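PilZ domain-containing protein (Legionella pneumophila subsp. pneumophila, PDB 4Q63) is of unknown function but carries a PilZ-type beta-barrel domain and so may bind cyclic-di-GMP. Local coordinates at residues L12-E17 with I27-I32; A20-N25 with G50-Q55; A37-Q42 with N73-H78; T44-E49 with L63-I68. All blocks are in the same frame, centred on the assembly; numbering follows the deposited sequence.

Interaction 1. Residues L12-E17 with I27-I32; sequences LKNHGE and IEIVEI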
loop_
_atom_site.group_PDB
_atom_site.type_symbol
_atom_site.label_atom_id
_atom_site.label_comp_id
_atom_site.label_asym_id
_atom_site.label_seq_id
_atom_site.Cartn_x
_atom_site.Cartn_y
_atom_site.Cartn_z
ATOM N N LEU A 12 6.280 -7.328 0.172
ATOM C CA LEU A 12 5.958 -7.982 -1.090
ATOM C C LEU A 12 6.105 -7.022 -2.264
ATOM O O LEU A 12 5.616 -5.892 -2.225
ATOM C CB LEU A 12 4.536 -8.543 -1.061
ATOM C CG LEU A 12 4.286 -9.882 -0.359
ATOM C CD1 LEU A 12 2.841 -10.332 -0.586
ATOM C CD2 LEU A 12 5.260 -10.946 -0.844
ATOM N N LYS A 13 6.785 -7.475 -3.305
ATOM C CA LYS A 13 6.884 -6.719 -4.544
ATOM C C LYS A 13 5.549 -6.848 -5.275
ATOM O O LYS A 13 4.903 -7.893 -5.209
ATOM C CB LYS A 13 8.028 -7.266 -5.401
ATOM C CG LYS A 13 8.702 -6.223 -6.262
ATOM C CD LYS A 13 9.458 -5.213 -5.408
ATOM C CE LYS A 13 10.801 -5.773 -4.964
ATOM N NZ LYS A 13 11.553 -4.808 -4.114
ATOM N N ASN A 14 5.116 -5.788 -5.949
ATOM C CA ASN A 14 3.849 -5.833 -6.674
ATOM C C ASN A 14 3.998 -6.495 -8.044
ATOM O O ASN A 14 4.763 -6.026 -8.889
ATOM C CB ASN A 14 3.276 -4.425 -6.824
ATOM C CG ASN A 14 1.870 -4.424 -7.389
ATOM O OD1 ASN A 14 1.252 -5.475 -7.563
ATOM N ND2 ASN A 14 1.355 -3.237 -7.680
ATOM N N HIS A 15 3.285 -7.599 -8.255
ATOM C CA HIS A 15 3.292 -8.254 -9.561
ATOM C C HIS A 15 1.992 -7.963 -10.301
ATOM O O HIS A 15 1.641 -8.666 -11.247
ATOM C CB HIS A 15 3.501 -9.763 -9.423
ATOM C CG HIS A 15 4.878 -10.141 -8.973
ATOM N ND1 HIS A 15 5.152 -11.325 -8.325
ATOM C CD2 HIS A 15 6.060 -9.487 -9.076
ATOM C CE1 HIS A 15 6.442 -11.387 -8.047
ATOM N NE2 HIS A 15 7.015 -10.283 -8.490
ATOM N N GLY A 16 1.279 -6.934 -9.851
ATOM C CA GLY A 16 0.044 -6.512 -10.491
ATOM C C GLY A 16 -1.220 -7.060 -9.859
ATOM O O GLY A 16 -2.308 -6.935 -10.424
ATOM N N GLU A 17 -1.095 -7.685 -8.695
ATOM C CA GLU A 17 -2.290 -8.075 -7.969
ATOM C C GLU A 17 -2.753 -6.877 -7.149
ATOM O O GLU A 17 -3.860 -6.870 -6.621
ATOM C CB GLU A 17 -2.029 -9.259 -7.034
ATOM C CG GLU A 17 -1.242 -10.397 -7.646
ATOM C CD GLU A 17 0.252 -10.297 -7.326
ATOM O OE1 GLU A 17 0.822 -9.203 -7.490
ATOM O OE2 GLU A 17 0.839 -11.313 -6.902
ATOM N N ILE A 27 -2.602 5.387 -8.015
ATOM C CA ILE A 27 -1.186 5.579 -7.799
ATOM C C ILE A 27 -0.418 4.276 -7.996
ATOM O O ILE A 27 -0.937 3.186 -7.751
ATOM C CB ILE A 27 -0.914 6.143 -6.397
ATOM C CG1 ILE A 27 -1.569 5.266 -5.338
ATOM C CG2 ILE A 27 -1.460 7.557 -6.278
ATOM C CD1 ILE A 27 -0.624 4.869 -4.243
ATOM N N GLU A 28 0.832 4.396 -8.432
ATOM C CA GLU A 28 1.672 3.232 -8.672
ATOM C C GLU A 28 2.292 2.751 -7.367
ATOM O O GLU A 28 3.040 3.489 -6.720
ATOM C CB GLU A 28 2.764 3.590 -9.678
ATOM C CG GLU A 28 3.427 2.408 -10.339
ATOM C CD GLU A 28 4.446 2.848 -11.375
ATOM O OE1 GLU A 28 4.890 1.998 -12.170
ATOM O OE2 GLU A 28 4.792 4.055 -11.403
ATOM N N ILE A 29 1.960 1.520 -6.978
ATOM C CA ILE A 29 2.562 0.872 -5.811
ATOM C C ILE A 29 3.648 -0.100 -6.252
ATOM O O ILE A 29 3.414 -0.959 -7.107
ATOM C CB ILE A 29 1.525 0.084 -4.977
ATOM C CG1 ILE A 29 0.684 1.038 -4.124
ATOM C CG2 ILE A 29 2.230 -0.946 -4.097
ATOM C CD1 ILE A 29 0.418 0.542 -2.717
ATOM N N VAL A 30 4.778 -0.026 -5.659
ATOM C CA VAL A 30 5.829 -0.953 -6.098
ATOM C C VAL A 30 6.250 -1.951 -5.027
ATOM O O VAL A 30 6.842 -2.973 -5.339
ATOM C CB VAL A 30 7.083 -0.226 -6.647
ATOM C CG1 VAL A 30 6.790 0.407 -8.007
ATOM C CG2 VAL A 30 7.599 0.805 -5.649
ATOM N N GLU A 31 5.953 -1.657 -3.766
ATOM C CA GLU A 31 6.224 -2.616 -2.703
ATOM C C GLU A 31 5.262 -2.364 -1.562
ATOM O O GLU A 31 4.844 -1.235 -1.347
ATOM C CB GLU A 31 7.658 -2.459 -2.196
ATOM C CG GLU A 31 8.131 -3.594 -1.303
ATOM C CD GLU A 31 9.604 -3.463 -0.936
ATOM O OE1 GLU A 31 9.997 -2.383 -0.454
ATOM O OE2 GLU A 31 10.365 -4.433 -1.136
ATOM N N ILE A 32 4.907 -3.412 -0.831
ATOM C CA ILE A 32 3.944 -3.252 0.254
ATOM C C ILE A 32 4.213 -4.224 1.393
ATOM O O ILE A 32 4.655 -5.352 1.178
ATOM C CB ILE A 32 2.495 -3.383 -0.266
ATOM C CG1 ILE A 32 1.485 -2.906 0.789
ATOM C CG2 ILE A 32 2.206 -4.814 -0.728
ATOM C CD1 ILE A 32 0.109 -2.678 0.217
#

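Interaction 2. Residues A20-N25 with G50-Q55; sequences ASLDNN and GVLKLQ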
loop_
_atom_site.group_PDB
_atom_site.type_symbol
_atom_site.label_atom_id
_atom_site.label_comp_id
_atom_site.label_asym_id
_atom_site.label_seq_id
_atom_site.Cartn_x
_atom_site.Cartn_y
_atom_site.Cartn_z
ATOM N N ALA A 20 -3.870 0.618 -6.130
ATOM C CA ALA A 20 -4.108 1.577 -5.080
ATOM C C ALA A 20 -4.593 2.876 -5.698
ATOM O O ALA A 20 -4.309 3.171 -6.860
ATOM C CB ALA A 20 -2.830 1.804 -4.276
ATOM N N SER A 21 -5.320 3.656 -4.913
ATOM C CA SER A 21 -5.747 4.971 -5.356
ATOM C C SER A 21 -5.836 5.918 -4.168
ATOM O O SER A 21 -6.086 5.489 -3.047
ATOM C CB SER A 21 -7.113 4.884 -6.060
ATOM O OG SER A 21 -8.120 4.585 -5.122
ATOM N N LEU A 22 -5.616 7.204 -4.427
ATOM C CA LEU A 22 -5.799 8.249 -3.422
ATOM C C LEU A 22 -6.857 9.234 -3.891
ATOM O O LEU A 22 -6.705 9.831 -4.955
ATOM C CB LEU A 22 -4.502 9.020 -3.226
ATOM C CG LEU A 22 -3.327 8.350 -2.523
ATOM C CD1 LEU A 22 -2.110 9.238 -2.621
ATOM C CD2 LEU A 22 -3.669 8.115 -1.080
ATOM N N ASP A 23 -7.899 9.424 -3.087
ATOM C CA ASP A 23 -9.025 10.285 -3.460
ATOM C C ASP A 23 -9.501 9.964 -4.876
ATOM O O ASP A 23 -9.632 10.852 -5.722
ATOM C CB ASP A 23 -8.663 11.772 -3.341
ATOM C CG ASP A 23 -8.385 12.198 -1.906
ATOM O OD1 ASP A 23 -9.334 12.200 -1.089
ATOM O OD2 ASP A 23 -7.219 12.547 -1.604
ATOM N N ASN A 24 -9.721 8.675 -5.122
ATOM C CA ASN A 24 -10.170 8.170 -6.416
ATOM C C ASN A 24 -9.208 8.446 -7.574
ATOM O O ASN A 24 -9.599 8.391 -8.741
ATOM C CB ASN A 24 -11.576 8.676 -6.747
ATOM C CG ASN A 24 -12.397 7.648 -7.493
ATOM O OD1 ASN A 24 -12.262 6.446 -7.258
ATOM N ND2 ASN A 24 -13.250 8.111 -8.402
ATOM N N ASN A 25 -7.955 8.742 -7.242
ATOM C CA ASN A 25 -6.899 8.870 -8.246
ATOM C C ASN A 25 -5.863 7.764 -8.062
ATOM O O ASN A 25 -5.336 7.575 -6.967
ATOM C CB ASN A 25 -6.243 10.247 -8.165
ATOM C CG ASN A 25 -7.212 11.370 -8.483
ATOM O OD1 ASN A 25 -7.227 11.895 -9.596
ATOM N ND2 ASN A 25 -8.033 11.738 -7.504
ATOM N N GLY A 50 -3.323 10.898 4.971
ATOM C CA GLY A 50 -4.620 10.699 4.356
ATOM C C GLY A 50 -5.114 9.266 4.410
ATOM O O GLY A 50 -4.771 8.505 5.321
ATOM N N VAL A 51 -5.921 8.906 3.419
ATOM C CA VAL A 51 -6.504 7.574 3.317
ATOM C C VAL A 51 -6.127 6.994 1.976
ATOM O O VAL A 51 -6.331 7.632 0.946
ATOM C CB VAL A 51 -8.057 7.619 3.341
ATOM C CG1 VAL A 51 -8.629 6.217 3.053
ATOM C CG2 VAL A 51 -8.574 8.152 4.659
ATOM N N LEU A 52 -5.580 5.784 1.986
ATOM C CA LEU A 52 -5.246 5.078 0.752
ATOM C C LEU A 52 -6.264 3.954 0.535
ATOM O O LEU A 52 -6.606 3.239 1.484
ATOM C CB LEU A 52 -3.854 4.484 0.881
ATOM C CG LEU A 52 -3.297 3.643 -0.267
ATOM C CD1 LEU A 52 -3.164 4.497 -1.526
ATOM C CD2 LEU A 52 -1.930 3.071 0.125
ATOM N N LYS A 53 -6.753 3.808 -0.694
ATOM C CA LYS A 53 -7.643 2.710 -1.016
ATOM C C LYS A 53 -6.834 1.610 -1.697
ATOM O O LYS A 53 -6.158 1.853 -2.693
ATOM C CB LYS A 53 -8.784 3.176 -1.919
ATOM C CG LYS A 53 -9.849 2.104 -2.172
ATOM C CD LYS A 53 -11.074 2.706 -2.869
ATOM C CE LYS A 53 -11.322 2.061 -4.227
ATOM N NZ LYS A 53 -12.497 2.671 -4.923
ATOM N N LEU A 54 -6.919 0.400 -1.163
ATOM C CA LEU A 54 -6.142 -0.723 -1.674
ATOM C C LEU A 54 -7.053 -1.797 -2.217
ATOM O O LEU A 54 -8.049 -2.174 -1.579
ATOM C CB LEU A 54 -5.316 -1.305 -0.535
ATOM C CG LEU A 54 -3.895 -1.770 -0.785
ATOM C CD1 LEU A 54 -3.057 -0.624 -1.320
ATOM C CD2 LEU A 54 -3.361 -2.289 0.527
ATOM N N GLN A 55 -6.727 -2.287 -3.411
ATOM C CA GLN A 55 -7.420 -3.426 -3.974
ATOM C C GLN A 55 -6.455 -4.553 -4.317
ATOM O O GLN A 55 -5.459 -4.366 -5.051
ATOM C CB GLN A 55 -8.233 -3.032 -5.205
ATOM C CG GLN A 55 -9.016 -4.210 -5.783
ATOM C CD GLN A 55 -10.089 -3.776 -6.758
ATOM O OE1 GLN A 55 -10.958 -4.565 -7.142
ATOM N NE2 GLN A 55 -10.040 -2.510 -7.165
HETATM O O HOH W 1 -8.422 7.512 -0.827
#

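Interaction 3. Residues A37-Q42 with N73-H78; sequences AVVVKQ and NNIVLH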
loop_
_atom_site.group_PDB
_atom_site.type_symbol
_atom_site.label_atom_id
_atom_site.label_comp_id
_atom_site.label_asym_id
_atom_site.label_seq_id
_atom_site.Cartn_x
_atom_site.Cartn_y
_atom_site.Cartn_z
ATOM N N ALA A 37 4.132 1.033 2.552
ATOM C CA ALA A 37 4.254 0.822 1.118
ATOM C C ALA A 37 5.252 1.807 0.510
ATOM O O ALA A 37 5.508 2.871 1.074
ATOM C CB ALA A 37 2.897 1.018 0.452
ATOM N N VAL A 38 5.771 1.444 -0.654
ATOM C CA VAL A 38 6.555 2.343 -1.494
ATOM C C VAL A 38 5.744 2.672 -2.743
ATOM O O VAL A 38 5.343 1.770 -3.476
ATOM C CB VAL A 38 7.839 1.660 -1.894
ATOM C CG1 VAL A 38 8.736 2.622 -2.758
ATOM C CG2 VAL A 38 8.565 1.189 -0.629
ATOM N N VAL A 39 5.443 3.954 -2.937
ATOM C CA VAL A 39 4.686 4.411 -4.101
ATOM C C VAL A 39 5.505 5.409 -4.945
ATOM O O VAL A 39 6.478 6.003 -4.461
ATOM C CB VAL A 39 3.349 5.054 -3.698
ATOM C CG1 VAL A 39 2.505 4.057 -2.881
ATOM C CG2 VAL A 39 3.576 6.334 -2.893
ATOM N N VAL A 40 5.108 5.589 -6.200
ATOM C CA VAL A 40 5.821 6.500 -7.086
ATOM C C VAL A 40 5.184 7.886 -7.108
ATOM O O VAL A 40 3.970 8.016 -7.256
ATOM C CB VAL A 40 5.865 5.951 -8.507
ATOM C CG1 VAL A 40 6.851 6.782 -9.383
ATOM C CG2 VAL A 40 6.273 4.481 -8.469
ATOM N N LYS A 41 6.015 8.920 -6.976
ATOM C CA LYS A 41 5.542 10.302 -6.981
ATOM C C LYS A 41 4.932 10.701 -8.327
ATOM O O LYS A 41 5.464 10.362 -9.383
ATOM C CB LYS A 41 6.694 11.247 -6.613
ATOM C CG LYS A 41 6.406 12.728 -6.806
ATOM C CD LYS A 41 7.616 13.568 -6.419
ATOM C CE LYS A 41 7.275 15.050 -6.377
ATOM N NZ LYS A 41 8.357 15.857 -5.744
ATOM N N GLN A 42 3.814 11.422 -8.284
ATOM C CA GLN A 42 3.198 11.951 -9.503
ATOM C C GLN A 42 3.169 13.478 -9.508
ATOM O O GLN A 42 3.741 14.119 -8.624
ATOM C CB GLN A 42 1.787 11.399 -9.678
ATOM C CG GLN A 42 1.754 9.923 -9.986
ATOM C CD GLN A 42 0.431 9.290 -9.624
ATOM O OE1 GLN A 42 -0.298 9.793 -8.766
ATOM N NE2 GLN A 42 0.113 8.178 -10.273
ATOM N N ASN A 73 12.178 9.677 -6.728
ATOM C CA ASN A 73 10.790 9.665 -7.196
ATOM C C ASN A 73 9.848 8.709 -6.448
ATOM O O ASN A 73 8.665 8.624 -6.775
ATOM C CB ASN A 73 10.718 9.429 -8.713
ATOM C CG ASN A 73 10.675 10.734 -9.501
ATOM O OD1 ASN A 73 9.937 11.659 -9.149
ATOM N ND2 ASN A 73 11.468 10.814 -10.565
ATOM N N ASN A 74 10.374 8.007 -5.443
ATOM C CA ASN A 74 9.549 7.158 -4.587
ATOM C C ASN A 74 9.205 7.825 -3.261
ATOM O O ASN A 74 9.953 8.646 -2.723
ATOM C CB ASN A 74 10.209 5.803 -4.310
ATOM C CG ASN A 74 10.333 4.948 -5.556
ATOM O OD1 ASN A 74 9.610 5.143 -6.530
ATOM N ND2 ASN A 74 11.258 3.994 -5.530
ATOM N N ILE A 75 8.052 7.447 -2.751
ATOM C CA ILE A 75 7.527 7.978 -1.518
ATOM C C ILE A 75 7.306 6.772 -0.638
ATOM O O ILE A 75 6.734 5.774 -1.085
ATOM C CB ILE A 75 6.197 8.701 -1.812
ATOM C CG1 ILE A 75 6.426 9.784 -2.884
ATOM C CG2 ILE A 75 5.627 9.310 -0.569
ATOM C CD1 ILE A 75 5.161 10.496 -3.324
ATOM N N VAL A 76 7.774 6.826 0.603
ATOM C CA VAL A 76 7.487 5.728 1.537
ATOM C C VAL A 76 6.306 6.084 2.456
ATOM O O VAL A 76 6.345 7.099 3.157
ATOM C CB VAL A 76 8.731 5.387 2.403
ATOM C CG1 VAL A 76 8.419 4.252 3.376
ATOM C CG2 VAL A 76 9.936 5.048 1.520
ATOM N N LEU A 77 5.269 5.247 2.450
ATOM C CA LEU A 77 4.098 5.452 3.301
ATOM C C LEU A 77 4.148 4.542 4.509
ATOM O O LEU A 77 4.638 3.420 4.444
ATOM C CB LEU A 77 2.799 5.163 2.540
ATOM C CG LEU A 77 2.611 5.791 1.167
ATOM C CD1 LEU A 77 1.212 5.417 0.626
ATOM C CD2 LEU A 77 2.807 7.316 1.209
ATOM N N HIS A 78 3.658 5.054 5.621
ATOM C CA HIS A 78 3.509 4.294 6.850
ATOM C C HIS A 78 1.998 4.180 7.150
ATOM O O HIS A 78 1.322 5.208 7.206
ATOM C CB HIS A 78 4.159 5.117 7.925
ATOM C CG HIS A 78 3.928 4.625 9.312
ATOM N ND1 HIS A 78 3.718 5.480 10.371
ATOM C CD2 HIS A 78 3.922 3.375 9.821
ATOM C CE1 HIS A 78 3.568 4.772 11.475
ATOM N NE2 HIS A 78 3.696 3.496 11.164
#

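Interaction 4. Residues T44-E49 with L63-I68; sequences TDIPKE and LCYEVI. With CD (cadmium ion), chain F; CD (cadmium ion), chain C.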
loop_
_atom_site.group_PDB
_atom_site.type_symbol
_atom_site.label_atom_id
_atom_site.label_comp_id
_atom_site.label_asym_id
_atom_site.label_seq_id
_atom_site.Cartn_x
_atom_site.Cartn_y
_atom_site.Cartn_z
ATOM N N THR A 44 0.560 15.584 -9.096
ATOM C CA THR A 44 -0.153 15.991 -7.896
ATOM C C THR A 44 0.630 15.541 -6.670
ATOM O O THR A 44 0.749 14.345 -6.411
ATOM C CB THR A 44 -1.559 15.359 -7.836
ATOM O OG1 THR A 44 -2.096 15.249 -9.161
ATOM C CG2 THR A 44 -2.491 16.200 -6.976
ATOM N N ASP A 45 1.180 16.501 -5.932
ATOM C CA ASP A 45 1.847 16.204 -4.669
ATOM C C ASP A 45 0.824 15.661 -3.677
ATOM O O ASP A 45 -0.039 16.399 -3.205
ATOM C CB ASP A 45 2.523 17.460 -4.107
ATOM C CG ASP A 45 3.974 17.594 -4.544
ATOM O OD1 ASP A 45 4.743 16.625 -4.369
ATOM O OD2 ASP A 45 4.344 18.670 -5.063
ATOM N N ILE A 46 0.919 14.368 -3.373
ATOM C CA ILE A 46 -0.041 13.703 -2.494
ATOM C C ILE A 46 0.015 14.230 -1.057
ATOM O O ILE A 46 1.072 14.652 -0.588
ATOM C CB ILE A 46 0.167 12.175 -2.495
ATOM C CG1 ILE A 46 1.423 11.794 -1.715
ATOM C CG2 ILE A 46 0.253 11.656 -3.922
ATOM C CD1 ILE A 46 1.471 10.327 -1.348
ATOM N N PRO A 47 -1.131 14.211 -0.354
ATOM C CA PRO A 47 -1.179 14.703 1.027
ATOM C C PRO A 47 -0.197 13.970 1.929
ATOM O O PRO A 47 -0.002 12.766 1.764
ATOM C CB PRO A 47 -2.612 14.374 1.460
ATOM C CG PRO A 47 -3.387 14.353 0.198
ATOM C CD PRO A 47 -2.457 13.770 -0.823
ATOM N N LYS A 48 0.413 14.692 2.865
ATOM C CA LYS A 48 1.326 14.086 3.828
ATOM C C LYS A 48 0.636 13.033 4.689
ATOM O O LYS A 48 1.273 12.098 5.142
ATOM C CB LYS A 48 1.988 15.156 4.701
ATOM C CG LYS A 48 3.018 15.960 3.945
ATOM C CD LYS A 48 4.040 15.024 3.319
ATOM C CE LYS A 48 4.924 14.392 4.382
ATOM N NZ LYS A 48 5.862 15.376 4.980
ATOM N N GLU A 49 -0.672 13.174 4.875
ATOM C CA GLU A 49 -1.455 12.250 5.700
ATOM C C GLU A 49 -2.777 12.109 4.995
ATOM O O GLU A 49 -3.307 13.088 4.469
ATOM C CB GLU A 49 -1.725 12.851 7.094
ATOM C CG GLU A 49 -0.597 12.761 8.085
ATOM C CD GLU A 49 -0.734 13.768 9.216
ATOM O OE1 GLU A 49 0.196 13.848 10.042
ATOM O OE2 GLU A 49 -1.763 14.479 9.285
ATOM N N LEU A 63 -6.909 2.403 4.133
ATOM C CA LEU A 63 -5.867 2.475 5.139
ATOM C C LEU A 63 -5.447 3.923 5.339
ATOM O O LEU A 63 -5.142 4.635 4.377
ATOM C CB LEU A 63 -4.632 1.680 4.689
ATOM C CG LEU A 63 -4.830 0.167 4.601
ATOM C CD1 LEU A 63 -4.118 -0.353 3.368
ATOM C CD2 LEU A 63 -4.273 -0.477 5.857
ATOM N N CYS A 64 -5.483 4.359 6.589
ATOM C CA CYS A 64 -4.865 5.602 6.977
ATOM C C CYS A 64 -3.356 5.486 6.750
ATOM O O CYS A 64 -2.739 4.477 7.121
ATOM C CB CYS A 64 -5.177 5.844 8.459
ATOM S SG CYS A 64 -6.763 6.595 8.774
ATOM N N TYR A 65 -2.754 6.496 6.128
ATOM C CA TYR A 65 -1.311 6.474 5.890
ATOM C C TYR A 65 -0.696 7.831 6.216
ATOM O O TYR A 65 -1.384 8.861 6.252
ATOM C CB TYR A 65 -0.994 6.173 4.411
ATOM C CG TYR A 65 -1.259 7.367 3.532
ATOM C CD1 TYR A 65 -2.506 7.562 2.964
ATOM C CD2 TYR A 65 -0.264 8.322 3.285
ATOM C CE1 TYR A 65 -2.749 8.659 2.182
ATOM C CE2 TYR A 65 -0.512 9.432 2.535
ATOM C CZ TYR A 65 -1.752 9.600 1.979
ATOM O OH TYR A 65 -2.015 10.709 1.207
ATOM N N GLU A 66 0.622 7.848 6.365
ATOM C CA GLU A 66 1.329 9.110 6.312
ATOM C C GLU A 66 2.629 8.890 5.529
ATOM O O GLU A 66 3.198 7.794 5.558
ATOM C CB GLU A 66 1.652 9.561 7.729
ATOM C CG GLU A 66 2.497 8.528 8.440
ATOM C CD GLU A 66 2.770 8.868 9.870
ATOM O OE1 GLU A 66 2.288 9.921 10.330
ATOM O OE2 GLU A 66 3.443 8.062 10.535
ATOM N N VAL A 67 3.078 9.927 4.830
ATOM C CA VAL A 67 4.387 9.909 4.157
ATOM C C VAL A 67 5.485 10.061 5.202
ATOM O O VAL A 67 5.446 11.008 6.001
ATOM C CB VAL A 67 4.482 11.041 3.127
ATOM C CG1 VAL A 67 5.883 11.107 2.501
ATOM C CG2 VAL A 67 3.388 10.887 2.052
ATOM N N ILE A 68 6.447 9.128 5.227
ATOM C CA ILE A 68 7.540 9.189 6.224
ATOM C C ILE A 68 8.907 9.380 5.612
ATOM O O ILE A 68 9.873 9.718 6.319
ATOM C CB ILE A 68 7.600 7.942 7.155
ATOM C CG1 ILE A 68 7.926 6.672 6.347
ATOM C CG2 ILE A 68 6.285 7.820 7.917
ATOM C CD1 ILE A 68 8.500 5.513 7.157
HETATM CD CD CD F . -1.302 13.260 12.159
HETATM CD CD CD C . 4.125 9.906 12.162
HETATM O O HOH W 2 4.249 8.034 13.630
#

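Interaction 1. Residues L12-E17 with I27-I32
N14 has its CG anti to the backbone N (chi1 -172°), which sets CG on the side of strand 25-33, and from there ND2 reaches I29 O; E31, with CG also anti to N and an extended chain, reaches K13, whose own chain is bent at chi2 and chi3. The side-chain hydrogen bond is well defined: N14 ND2 donates to I29 O at 3.1 Å, the acceptor lying only 2° out of the amide plane. ND2 also serves I18 O, and on the other branch N14 OD1 takes the backbone N of G16 at 2.7 Å, an Asx turn. Both ends of the carboxamide are thus engaged, which fixes its flip. On the exposed face, K13 NZ makes a salt bridge with E31 OE2 (3.2 Å), approaching from 62° above the carboxylate plane, and K13 CD rests 3.4 Å from V30 O. L12 and I32 form an antiparallel hydrogen-bonded pair, with L12 N to I32 O at 2.7 Å and I32 N to L12 O at 2.9 Å; N14 N to V30 O is weak. The buried side chains of L12 and I32 meet loosely, L12 CB standing 4.4 Å from I32 CG2. The short strand 12-13 therefore edges strand 25-33, whose V30 and E31 both face V38 of strand 36-40 in a classic beta bulge. Helix 82-100 covers the inner face, with R99 against L12 and L92 against I32, and R99 also binds K13 O and E17 OE2.

Interaction 2. Residues A20-N25 with G50-Q55
L22 and L52 meet obliquely on the buried face shared by strands 18-22 and 49-56, L22 CD2 lying 3.7 Å from L52 CD1. CG of L52 is anti to its backbone N (chi1 178°) and CG of L22 anti to its carbonyl carbon (chi1 -71°), positions from which these two methyls can meet. L52 CD1 touches backbone as well as side chain, at 3.4 Å from S21 O, and L22 CD2 is equally close to V51 O. A20 supplies a single methyl, CB, which meets L54 CD1 at 3.8 Å and also L52 CD1, so three leucines and one alanine make a continuous apolar patch. These residues belong to the interior of the PilZ-like beta-barrel: I27 and I29 of strand 25-33 pack on A20, L77 and F79 on L52, and Y65 on L22. On the opposite face S21 and K53 sit across from each other as an antiparallel hydrogen-bonded pair, S21 N to K53 O and K53 N to S21 O both measuring 3.0 Å. S21 OG lies 3.6 Å from K53 CB, beside the root of the lysine chain. Beyond L22 the pairing gives way to a type I' turn, L22 to N25, that sends the chain back into strand 25-33. There one water joins the two segments, accepting from D23 N and donating to V51 O at 2.7 Å.

Interaction 3. Residues A37-Q42 with N73-H78
V39 and I75 face each other near the middle of strands 36-40 and 74-79, and the backbone bonds around them set the register. V39 N gives to I75 O and I75 N to V39 O (2.7 Å), A37 exchanges the same two bonds with L77, and K41 N to N73 O, also 2.7 Å and nearly straight at 173°, closes the far end. Only A37 N to L77 O departs from a near-axial approach, its donor standing 36° above the carbonyl plane. Between these bonds run CA-H...O contacts, the shortest being N74 CA to V39 O at 3.3 Å.

Apolar contacts fill the buried face. V39 has CG1 anti to the carbonyl carbon (chi1 -57°), which leaves CG2 between the backbone N and that carbon. CG2 then meets I75 CB at 3.7 Å, while CG1 reaches L77 CD1 at 4.0 Å, V39 and L77 crossing at about a right angle. I75 continues the row with its tip: CD1 lies 3.7 Å from K41 CB, beside the root of the extended lysine, at the exposed end of the row.

Mixed contacts occupy the other face. V38 CG1 lies obliquely against N74 CB at 3.8 Å, and V40 CG2 approaches N74 OD1 at 3.9 Å.

Strand 25-33 borders 36-40 on its far edge and strand 59-71 borders 74-79, so the pair forms part of the wall of the antiparallel PilZ-like barrel, with A37, V39, I75 and L77 turned to the core.

Interaction 4. Residues T44-E49 with L63-I68
Y65 reaches across to P47 with its hydroxyl, OH donating to P47 O at 2.9 Å from a position tilted 32° off the carbonyl plane. CG of Y65 lies between the backbone N and the carbonyl carbon (chi1 75°), and from that CG the ring runs out to the loop at P47. The ring has P47 O at its edge and E49 C over one face, so the loop wraps round its outer end. One residue on, K48 O accepts from V67 N at 2.8 Å and also receives E66 CA at 3.2 Å.

Apolar atoms lie beside these bonds. The K48 chain, bent at chi2, chi3 and chi4, folds over V67 and crosses it at about a right angle, CE resting 3.6 Å from V67 CB, while I46 CD1 meets V67 CG2 at 3.9 Å. E49 and E66, an antiparallel non-hydrogen-bonded pair, extend side by side in the same direction, their carboxylate planes 31° apart. Each binds its own cadmium ion: E49 through OE1 at 2.7 Å, E66 through both oxygens, with OE1 at 2.6 Å and a water as a further ligand.

Farther out, H78 ND1 hydrogen-bonds E66 OE2 and so positions the chelating carboxylate. On the barrel side, L22 and L52 pack against Y65, and I75 and L77 against V67, seating both residues on the barrel.

With E49 OE1 and E66 OE1 only 4.5 Å apart, two like charges would be expected to repel; the separate cadmium ion bound to each carboxylate probably offsets this repulsion.

Along the chain, interactions 1 and 3 come in series, interaction 2 alternates its segments with those of 1, 3 and 4, and interaction 4 is nested within the loop closed by interaction 3. All four reach the same curled antiparallel sheet. Interactions 3 and 4 are nearest, centres about 9 Å apart, joined where strands 59-71 and 74-79 pair; interactions 2 and 4 follow at about 10 Å through strands 49-56 and 59-71. Strand 25-33 links interaction 1 to strand 18-22 of interaction 2 and strand 36-40 of interaction 3. Interactions 1 and 4 do not touch, their centres about 17 Å apart on opposite sides of the chain's centre. Together they tie sequence-distant strands into one PilZ-like barrel.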